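Local coordinates for photosystem II stability/assembly factor HCF136 (Cyanidioschyzon merolae, PDB 5OJ3), which is probably essential for photosystem II biogenesis, being required to assemble an early intermediate that contains D2 and cytochrome b559, at residues V246-D251 with S300-P305; G281-I286 with L294-G299; G210-V215 with A223-S228. One frame throughout, in Å; residues are numbered along the deposited sequence.

The chain folds as a seven-bladed beta-propeller, and the three contacts lie in two blades that follow each other in sequence. Contact 3 closes first. It is a short hairpin that pairs 210-215 with 223-228, in the sheet of strands 212-219, 222-227, 232-235 and 243-244. Just past strand 243-244, contact 1 opens at 246-251, and it closes 49 residues later at 300-305. Contact 2, the hairpin of 281-286 with 294-299, is nested inside that loop. A probable backbone hydrogen bond runs from Thr304 N to Thr295 O, so contacts 1 and 2 share a sheet. Tyr283 OH reaches Glu224 OE1, which ties contact 2 to contact 3.

Contact 1 (V246-D251 with S300-P305); sequences VRETID and SDFWTP
Val246 sets CG1 anti to its backbone N (chi1 -159°). Val246 CG1 lies 3.4 Å from Asp301 O and also touches Phe302 CA. Arg247 runs alongside Asp301, both side chains pointing the same way. The contact is made by the aliphatic part, with Arg247 CD 3.7 Å from Asp301 OD1. The opposite charges are near each other, but Arg247 NE is 5.0 Å from Asp301 OD1, and the guanidinium and carboxylate planes stand 74° apart. Glu248 gives the one hydrogen bond between the segments: its N lies 3.2 Å from Asp301 O, nearly along the C=O axis. The extended Glu248 side chain lies beside Phe302, and Glu248 OE1 comes 3.4 Å from Phe302 CB. That carboxylate also forms a salt bridge with Arg256, which makes a cation-pi contact with the Phe302 ring. In the beta-propeller, 246-251 is the link that leaves strand 243-244 of one blade, and 300-305 leads into strand 304-307 of the next. Thr249 is the N-cap of the short helix 250-254, its OG1 hydrogen-bonded to Ala252 N. Ile250 crosses Trp303 obliquely. Ile250 CD1 sits over one face of the Trp303 indole, 4.0 Å from the centroid of its five-membered ring, a CH-pi contact, while Ile250 CG1 lies 3.6 Å from Trp303 CD1. Trp303 NE1 is hydrogen-bonded to Gly230 O, which probably limits rotation of the ring. An alanine in place of Trp303 would remove the face under Ile250 and the hydrogen bond to Gly230, and would probably loosen the hold of 300-305 on the helix start.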
loop_
_atom_site.group_PDB
_atom_site.type_symbol
_atom_site.label_atom_id
_atom_site.label_comp_id
_atom_site.label_asym_id
_atom_site.label_seq_id
_atom_site.Cartn_x
_atom_site.Cartn_y
_atom_site.Cartn_z
ATOM N N VAL A 246 16.748 -7.227 8.261
ATOM C CA VAL A 246 17.631 -7.043 7.115
ATOM C C VAL A 246 18.973 -6.549 7.637
ATOM O O VAL A 246 19.081 -5.419 8.130
ATOM C CB VAL A 246 17.038 -6.068 6.091
ATOM C CG1 VAL A 246 17.667 -6.286 4.730
ATOM C CG2 VAL A 246 15.526 -6.237 6.014
ATOM N N ARG A 247 19.999 -7.398 7.530
ATOM C CA ARG A 247 21.334 -7.013 7.977
ATOM C C ARG A 247 21.864 -5.822 7.191
ATOM O O ARG A 247 22.517 -4.935 7.756
ATOM C CB ARG A 247 22.299 -8.193 7.838
ATOM C CG ARG A 247 22.147 -9.287 8.876
ATOM C CD ARG A 247 23.169 -10.386 8.636
ATOM N NE ARG A 247 24.524 -9.952 8.966
ATOM C CZ ARG A 247 25.274 -10.500 9.915
ATOM N NH1 ARG A 247 24.804 -11.513 10.629
ATOM N NH2 ARG A 247 26.496 -10.040 10.150
ATOM N N GLU A 248 21.584 -5.778 5.892
ATOM C CA GLU A 248 22.264 -4.884 4.964
ATOM C C GLU A 248 21.332 -3.756 4.541
ATOM O O GLU A 248 20.236 -4.010 4.028
ATOM C CB GLU A 248 22.755 -5.658 3.740
ATOM C CG GLU A 248 23.981 -5.059 3.082
ATOM C CD GLU A 248 24.493 -5.905 1.937
ATOM O OE1 GLU A 248 23.762 -6.817 1.497
ATOM O OE2 GLU A 248 25.627 -5.658 1.476
ATOM N N THR A 249 21.774 -2.518 4.750
ATOM C CA THR A 249 21.029 -1.361 4.283
ATOM C C THR A 249 21.008 -1.331 2.756
ATOM O O THR A 249 21.858 -1.921 2.083
ATOM C CB THR A 249 21.637 -0.072 4.836
ATOM O OG1 THR A 249 22.793 0.285 4.068
ATOM C CG2 THR A 249 22.044 -0.265 6.293
ATOM N N ILE A 250 20.009 -0.636 2.209
ATOM C CA ILE A 250 19.788 -0.662 0.764
ATOM C C ILE A 250 20.963 -0.030 0.027
ATOM O O ILE A 250 21.440 -0.564 -0.982
ATOM C CB ILE A 250 18.455 0.026 0.418
ATOM C CG1 ILE A 250 17.281 -0.849 0.865
ATOM C CG2 ILE A 250 18.367 0.313 -1.072
ATOM C CD1 ILE A 250 15.929 -0.195 0.694
ATOM N N ASP A 251 21.459 1.107 0.523
ATOM C CA ASP A 251 22.602 1.744 -0.123
ATOM C C ASP A 251 23.884 0.941 0.051
ATOM O O ASP A 251 24.835 1.146 -0.709
ATOM C CB ASP A 251 22.797 3.163 0.409
ATOM C CG ASP A 251 21.695 4.105 -0.034
ATOM O OD1 ASP A 251 20.520 3.815 0.268
ATOM O OD2 ASP A 251 21.999 5.133 -0.679
ATOM N N SER A 300 16.185 -13.428 3.425
ATOM C CA SER A 300 17.289 -12.800 2.717
ATOM C C SER A 300 17.829 -11.619 3.512
ATOM O O SER A 300 17.092 -10.922 4.215
ATOM C CB SER A 300 16.852 -12.339 1.325
ATOM O OG SER A 300 15.785 -11.411 1.400
ATOM N N ASP A 301 19.133 -11.394 3.384
ATOM C CA ASP A 301 19.839 -10.400 4.177
ATOM C C ASP A 301 19.813 -9.015 3.550
ATOM O O ASP A 301 20.438 -8.095 4.086
ATOM C CB ASP A 301 21.291 -10.840 4.398
ATOM C CG ASP A 301 21.399 -12.072 5.273
ATOM O OD1 ASP A 301 20.774 -12.088 6.356
ATOM O OD2 ASP A 301 22.104 -13.025 4.880
ATOM N N PHE A 302 19.118 -8.845 2.430
ATOM C CA PHE A 302 19.119 -7.568 1.740
ATOM C C PHE A 302 17.925 -7.496 0.800
ATOM O O PHE A 302 17.401 -8.524 0.364
ATOM C CB PHE A 302 20.430 -7.388 0.963
ATOM C CG PHE A 302 20.753 -8.539 0.033
ATOM C CD1 PHE A 302 21.679 -9.503 0.394
ATOM C CD2 PHE A 302 20.083 -8.682 -1.175
ATOM C CE1 PHE A 302 21.962 -10.565 -0.450
ATOM C CE2 PHE A 302 20.366 -9.738 -2.022
ATOM C CZ PHE A 302 21.303 -10.681 -1.657
ATOM N N TRP A 303 17.495 -6.271 0.506
ATOM C CA TRP A 303 16.572 -6.078 -0.601
ATOM C C TRP A 303 17.279 -6.429 -1.904
ATOM O O TRP A 303 18.486 -6.218 -2.059
ATOM C CB TRP A 303 16.062 -4.636 -0.662
ATOM C CG TRP A 303 15.141 -4.215 0.449
ATOM C CD1 TRP A 303 15.489 -3.882 1.726
ATOM C CD2 TRP A 303 13.719 -4.042 0.363
ATOM N NE1 TRP A 303 14.370 -3.530 2.445
ATOM C CE2 TRP A 303 13.272 -3.620 1.631
ATOM C CE3 TRP A 303 12.782 -4.209 -0.661
ATOM C CZ2 TRP A 303 11.928 -3.366 1.901
ATOM C CZ3 TRP A 303 11.449 -3.958 -0.390
ATOM C CH2 TRP A 303 11.034 -3.539 0.879
ATOM N N THR A 304 16.516 -6.955 -2.854
ATOM C CA THR A 304 17.072 -7.278 -4.155
ATOM C C THR A 304 16.622 -6.220 -5.145
ATOM O O THR A 304 15.409 -6.004 -5.295
ATOM C CB THR A 304 16.621 -8.663 -4.608
ATOM O OG1 THR A 304 17.008 -9.635 -3.626
ATOM C CG2 THR A 304 17.272 -9.026 -5.936
ATOM N N PRO A 305 17.541 -5.524 -5.815
ATOM C CA PRO A 305 17.138 -4.482 -6.768
ATOM C C PRO A 305 16.961 -5.019 -8.180
ATOM O O PRO A 305 17.703 -5.884 -8.648
ATOM C CB PRO A 305 18.307 -3.491 -6.698
ATOM C CG PRO A 305 19.484 -4.334 -6.340
ATOM C CD PRO A 305 18.997 -5.554 -5.601
#

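Contact 2 (G281-I286 with L294-G299); sequences GNYIAI and LTWVPG
The beta hairpin of strands 283-287 and 292-296 forms the middle of a propeller blade. Its antiparallel strands are joined by four backbone hydrogen bonds. Tyr283 and Trp296 form one hydrogen-bonded pair, with Tyr283 N 2.6 Å from Trp296 O and almost straight at 174°. The return bond, Trp296 N to Tyr283 O, meets the oxygen from above the carbonyl plane. Ala285 and Leu294 form the second such pair, with Ala285 N 2.8 Å from Leu294 O. Tyr283, Trp296, Ala285 and Leu294 all point to the same face of the sheet. There Tyr283 and Trp296 lie side by side, rim to rim, with Tyr283 CD2 3.3 Å from Trp296 CE3. Trp296 CE3 lies in the plane of the phenol ring, at its edge, and the planes of the two ring systems are 42° apart, so they do not stack. Trp296 NE1 is hydrogen-bonded to Ser300 O, and the phenol OH to Glu224 OE1. The non-hydrogen-bonded pair Ile284 and Thr295 points to the other face, where Ile284 CG1 meets Thr295 CG2 at 3.8 Å. Ile284 also packs on Ile317 and Phe319 of strand 314-319. Thr295 OG1 is hydrogen-bonded to His306. Beyond the strands, Asn282 lies alongside Val297, with Asn282 OD1 3.2 Å from Val297 CB. The Pro298 ring crosses the Asn282 side chain at about a right angle, its CD close to that oxygen. Pro298 N lies over one face of the Trp296 ring, toward its rim. Such an antiparallel hairpin, with one face against the blade before and the other against the blade after, is typical of beta-propellers.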
loop_
_atom_site.group_PDB
_atom_site.type_symbol
_atom_site.label_atom_id
_atom_site.label_comp_id
_atom_site.label_asym_id
_atom_site.label_seq_id
_atom_site.Cartn_x
_atom_site.Cartn_y
_atom_site.Cartn_z
ATOM N N GLY A 281 4.601 -12.702 3.220
ATOM C CA GLY A 281 5.615 -11.900 3.871
ATOM C C GLY A 281 6.652 -11.284 2.962
ATOM O O GLY A 281 7.628 -10.714 3.466
ATOM N N ASN A 282 6.477 -11.370 1.646
ATOM C CA ASN A 282 7.371 -10.689 0.723
ATOM C C ASN A 282 7.064 -9.197 0.715
ATOM O O ASN A 282 5.916 -8.776 0.875
ATOM C CB ASN A 282 7.236 -11.247 -0.694
ATOM C CG ASN A 282 7.675 -12.692 -0.799
ATOM O OD1 ASN A 282 8.375 -13.207 0.068
ATOM N ND2 ASN A 282 7.264 -13.354 -1.872
ATOM N N TYR A 283 8.109 -8.393 0.553
ATOM C CA TYR A 283 7.964 -6.949 0.452
ATOM C C TYR A 283 8.350 -6.474 -0.942
ATOM O O TYR A 283 9.252 -7.026 -1.578
ATOM C CB TYR A 283 8.839 -6.233 1.484
ATOM C CG TYR A 283 8.328 -6.282 2.903
ATOM C CD1 TYR A 283 7.294 -5.459 3.322
ATOM C CD2 TYR A 283 8.886 -7.154 3.825
ATOM C CE1 TYR A 283 6.832 -5.505 4.623
ATOM C CE2 TYR A 283 8.430 -7.211 5.124
ATOM C CZ TYR A 283 7.413 -6.377 5.524
ATOM O OH TYR A 283 6.957 -6.434 6.824
ATOM N N ILE A 284 7.662 -5.437 -1.408
ATOM C CA ILE A 284 8.035 -4.751 -2.637
ATOM C C ILE A 284 7.935 -3.255 -2.381
ATOM O O ILE A 284 7.050 -2.792 -1.650
ATOM C CB ILE A 284 7.167 -5.173 -3.842
ATOM C CG1 ILE A 284 7.810 -4.699 -5.146
ATOM C CG2 ILE A 284 5.761 -4.610 -3.736
ATOM C CD1 ILE A 284 7.304 -5.423 -6.366
ATOM N N ALA A 285 8.856 -2.503 -2.968
ATOM C CA ALA A 285 8.954 -1.074 -2.717
ATOM C C ALA A 285 9.642 -0.438 -3.913
ATOM O O ALA A 285 10.084 -1.124 -4.839
ATOM C CB ALA A 285 9.712 -0.787 -1.418
ATOM N N ILE A 286 9.731 0.885 -3.885
ATOM C CA ILE A 286 10.291 1.614 -5.014
ATOM C C ILE A 286 11.148 2.749 -4.468
ATOM O O ILE A 286 10.804 3.346 -3.437
ATOM C CB ILE A 286 9.175 2.109 -5.947
ATOM C CG1 ILE A 286 9.705 2.327 -7.351
ATOM C CG2 ILE A 286 8.555 3.408 -5.457
ATOM C CD1 ILE A 286 8.610 2.581 -8.290
ATOM N N LEU A 294 12.462 -2.497 -5.718
ATOM C CA LEU A 294 13.136 -3.336 -4.739
ATOM C C LEU A 294 12.157 -4.342 -4.157
ATOM O O LEU A 294 10.963 -4.060 -4.009
ATOM C CB LEU A 294 13.746 -2.501 -3.603
ATOM C CG LEU A 294 14.858 -1.518 -3.968
ATOM C CD1 LEU A 294 14.728 -0.228 -3.175
ATOM C CD2 LEU A 294 16.216 -2.156 -3.733
ATOM N N THR A 295 12.675 -5.522 -3.822
ATOM C CA THR A 295 11.880 -6.568 -3.198
ATOM C C THR A 295 12.673 -7.196 -2.062
ATOM O O THR A 295 13.906 -7.167 -2.044
ATOM C CB THR A 295 11.471 -7.668 -4.193
ATOM O OG1 THR A 295 12.629 -8.420 -4.580
ATOM C CG2 THR A 295 10.805 -7.077 -5.430
ATOM N N TRP A 296 11.940 -7.773 -1.111
ATOM C CA TRP A 296 12.533 -8.512 -0.007
ATOM C C TRP A 296 11.639 -9.699 0.312
ATOM O O TRP A 296 10.439 -9.527 0.547
ATOM C CB TRP A 296 12.701 -7.636 1.240
ATOM C CG TRP A 296 13.412 -8.331 2.367
ATOM C CD1 TRP A 296 14.761 -8.463 2.528
ATOM C CD2 TRP A 296 12.809 -9.019 3.470
ATOM N NE1 TRP A 296 15.036 -9.174 3.673
ATOM C CE2 TRP A 296 13.854 -9.528 4.267
ATOM C CE3 TRP A 296 11.487 -9.248 3.865
ATOM C CZ2 TRP A 296 13.617 -10.251 5.437
ATOM C CZ3 TRP A 296 11.254 -9.964 5.024
ATOM C CH2 TRP A 296 12.314 -10.455 5.798
ATOM N N VAL A 297 12.221 -10.894 0.317
ATOM C CA VAL A 297 11.496 -12.097 0.715
ATOM C C VAL A 297 12.098 -12.559 2.038
ATOM O O VAL A 297 13.297 -12.347 2.275
ATOM C CB VAL A 297 11.551 -13.185 -0.368
ATOM C CG1 VAL A 297 11.319 -12.576 -1.748
ATOM C CG2 VAL A 297 12.856 -13.949 -0.311
ATOM N N PRO A 298 11.300 -13.130 2.943
ATOM C CA PRO A 298 11.827 -13.532 4.252
ATOM C C PRO A 298 13.073 -14.400 4.137
ATOM O O PRO A 298 13.196 -15.233 3.238
ATOM C CB PRO A 298 10.662 -14.308 4.871
ATOM C CG PRO A 298 9.451 -13.687 4.266
ATOM C CD PRO A 298 9.842 -13.317 2.855
ATOM N N GLY A 299 14.016 -14.175 5.054
ATOM C CA GLY A 299 15.243 -14.931 5.109
ATOM C C GLY A 299 16.422 -14.312 4.387
ATOM O O GLY A 299 17.568 -14.637 4.715
#

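Contact 3 (G210-V215 with A223-S228); sequences GEPLLV and AEMVTS
A classic beta bulge interrupts the hairpin of strands 212-219 and 222-227, within one blade of the propeller. Leu213 and Leu214 both face Val226, so the register shifts by one residue. Two N-H groups grip a single oxygen: Leu213 N is 2.7 Å and Leu214 N 3.0 Å from Val226 O. The bond from Leu214 uses a lone pair of that oxygen. Regular pairing follows, with Val226 N 2.7 Å from Leu214 O. Before the bulge, Ser228 N is hydrogen-bonded to Glu211 O at 2.8 Å. Leu213 is the extra residue, with psi at -33°, and its CB comes 3.4 Å from Val226 O. Leu214 and Val226 point to one face, CB to CB at 4.2 Å. Leu213 and Val226 also pack on Val275 of strand 275-277. Val215 and Met225 point to the opposite face. Met225 has CG anti to its backbone N and turns at chi3 (52°). Its side chain runs alongside Pro212, with Met225 SD 3.9 Å from Pro212 CG. Pro212 and Val215 also pack on Ile183 of strand 179-185. At the hairpin's open end, Gly210 has a positive phi, which favours glycine, and its CA lies beside Ser228 CB. Pro212 sits in a non-hydrogen-bonded pair with Thr227, so its lack of an N-H costs this pairing nothing. The doubly bonded Val226 O takes up both leucine N-H groups across the bulge.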
loop_
_atom_site.group_PDB
_atom_site.type_symbol
_atom_site.label_atom_id
_atom_site.label_comp_id
_atom_site.label_asym_id
_atom_site.label_seq_id
_atom_site.Cartn_x
_atom_site.Cartn_y
_atom_site.Cartn_z
ATOM N N GLY A 210 15.134 6.306 9.171
ATOM C CA GLY A 210 13.912 6.778 8.555
ATOM C C GLY A 210 12.807 6.927 9.589
ATOM O O GLY A 210 13.041 6.979 10.799
ATOM N N GLU A 211 11.580 6.998 9.091
ATOM C CA GLU A 211 10.391 7.044 9.923
ATOM C C GLU A 211 9.445 5.918 9.527
ATOM O O GLU A 211 9.531 5.393 8.410
ATOM C CB GLU A 211 9.675 8.399 9.803
ATOM C CG GLU A 211 9.077 8.696 8.444
ATOM C CD GLU A 211 9.866 9.741 7.683
ATOM O OE1 GLU A 211 11.100 9.804 7.860
ATOM O OE2 GLU A 211 9.249 10.508 6.915
ATOM N N PRO A 212 8.547 5.505 10.422
ATOM C CA PRO A 212 7.653 4.382 10.108
ATOM C C PRO A 212 6.847 4.635 8.843
ATOM O O PRO A 212 6.275 5.710 8.648
ATOM C CB PRO A 212 6.751 4.294 11.344
ATOM C CG PRO A 212 7.577 4.856 12.439
ATOM C CD PRO A 212 8.393 5.953 11.818
ATOM N N LEU A 213 6.814 3.627 7.976
ATOM C CA LEU A 213 6.119 3.706 6.702
ATOM C C LEU A 213 5.031 2.659 6.540
ATOM O O LEU A 213 4.011 2.943 5.908
ATOM C CB LEU A 213 7.121 3.571 5.544
ATOM C CG LEU A 213 6.608 3.845 4.131
ATOM C CD1 LEU A 213 5.955 5.214 4.062
ATOM C CD2 LEU A 213 7.744 3.747 3.132
ATOM N N LEU A 214 5.213 1.467 7.102
ATOM C CA LEU A 214 4.233 0.397 6.968
ATOM C C LEU A 214 4.321 -0.496 8.194
ATOM O O LEU A 214 5.398 -1.009 8.510
ATOM C CB LEU A 214 4.479 -0.417 5.695
ATOM C CG LEU A 214 3.478 -1.527 5.374
ATOM C CD1 LEU A 214 2.092 -0.947 5.134
ATOM C CD2 LEU A 214 3.942 -2.340 4.175
ATOM N N VAL A 215 3.199 -0.671 8.884
ATOM C CA VAL A 215 3.091 -1.654 9.953
ATOM C C VAL A 215 2.122 -2.735 9.494
ATOM O O VAL A 215 1.183 -2.475 8.731
ATOM C CB VAL A 215 2.646 -1.027 11.295
ATOM C CG1 VAL A 215 1.135 -0.844 11.348
ATOM C CG2 VAL A 215 3.126 -1.879 12.464
ATOM N N ALA A 223 4.160 -7.820 15.268
ATOM C CA ALA A 223 3.957 -6.903 14.153
ATOM C C ALA A 223 5.294 -6.602 13.491
ATOM O O ALA A 223 6.337 -6.582 14.150
ATOM C CB ALA A 223 3.291 -5.601 14.610
ATOM N N GLU A 224 5.247 -6.362 12.182
ATOM C CA GLU A 224 6.422 -5.995 11.401
ATOM C C GLU A 224 6.286 -4.562 10.905
ATOM O O GLU A 224 5.251 -4.191 10.342
ATOM C CB GLU A 224 6.623 -6.945 10.219
ATOM C CG GLU A 224 7.261 -8.275 10.592
ATOM C CD GLU A 224 7.533 -9.151 9.383
ATOM O OE1 GLU A 224 7.241 -8.708 8.252
ATOM O OE2 GLU A 224 8.034 -10.282 9.562
ATOM N N MET A 225 7.329 -3.764 11.112
ATOM C CA MET A 225 7.366 -2.376 10.672
ATOM C C MET A 225 8.408 -2.199 9.576
ATOM O O MET A 225 9.501 -2.769 9.644
ATOM C CB MET A 225 7.679 -1.432 11.839
ATOM C CG MET A 225 8.192 -0.062 11.407
ATOM S SD MET A 225 8.495 1.044 12.790
ATOM C CE MET A 225 9.537 0.001 13.802
ATOM N N VAL A 226 8.061 -1.400 8.569
ATOM C CA VAL A 226 8.979 -0.995 7.512
ATOM C C VAL A 226 9.123 0.516 7.570
ATOM O O VAL A 226 8.133 1.237 7.734
ATOM C CB VAL A 226 8.482 -1.446 6.125
ATOM C CG1 VAL A 226 9.510 -1.117 5.053
ATOM C CG2 VAL A 226 8.188 -2.921 6.148
ATOM N N THR A 227 10.355 0.996 7.443
ATOM C CA THR A 227 10.645 2.414 7.583
ATOM C C THR A 227 11.018 3.025 6.239
ATOM O O THR A 227 11.331 2.325 5.272
ATOM C CB THR A 227 11.777 2.648 8.588
ATOM O OG1 THR A 227 13.036 2.377 7.963
ATOM C CG2 THR A 227 11.611 1.744 9.799
ATOM N N SER A 228 10.970 4.361 6.201
ATOM C CA SER A 228 11.378 5.107 5.014
ATOM C C SER A 228 12.744 4.666 4.498
ATOM O O SER A 228 12.995 4.705 3.288
ATOM C CB SER A 228 11.380 6.600 5.326
ATOM O OG SER A 228 12.384 7.275 4.588
#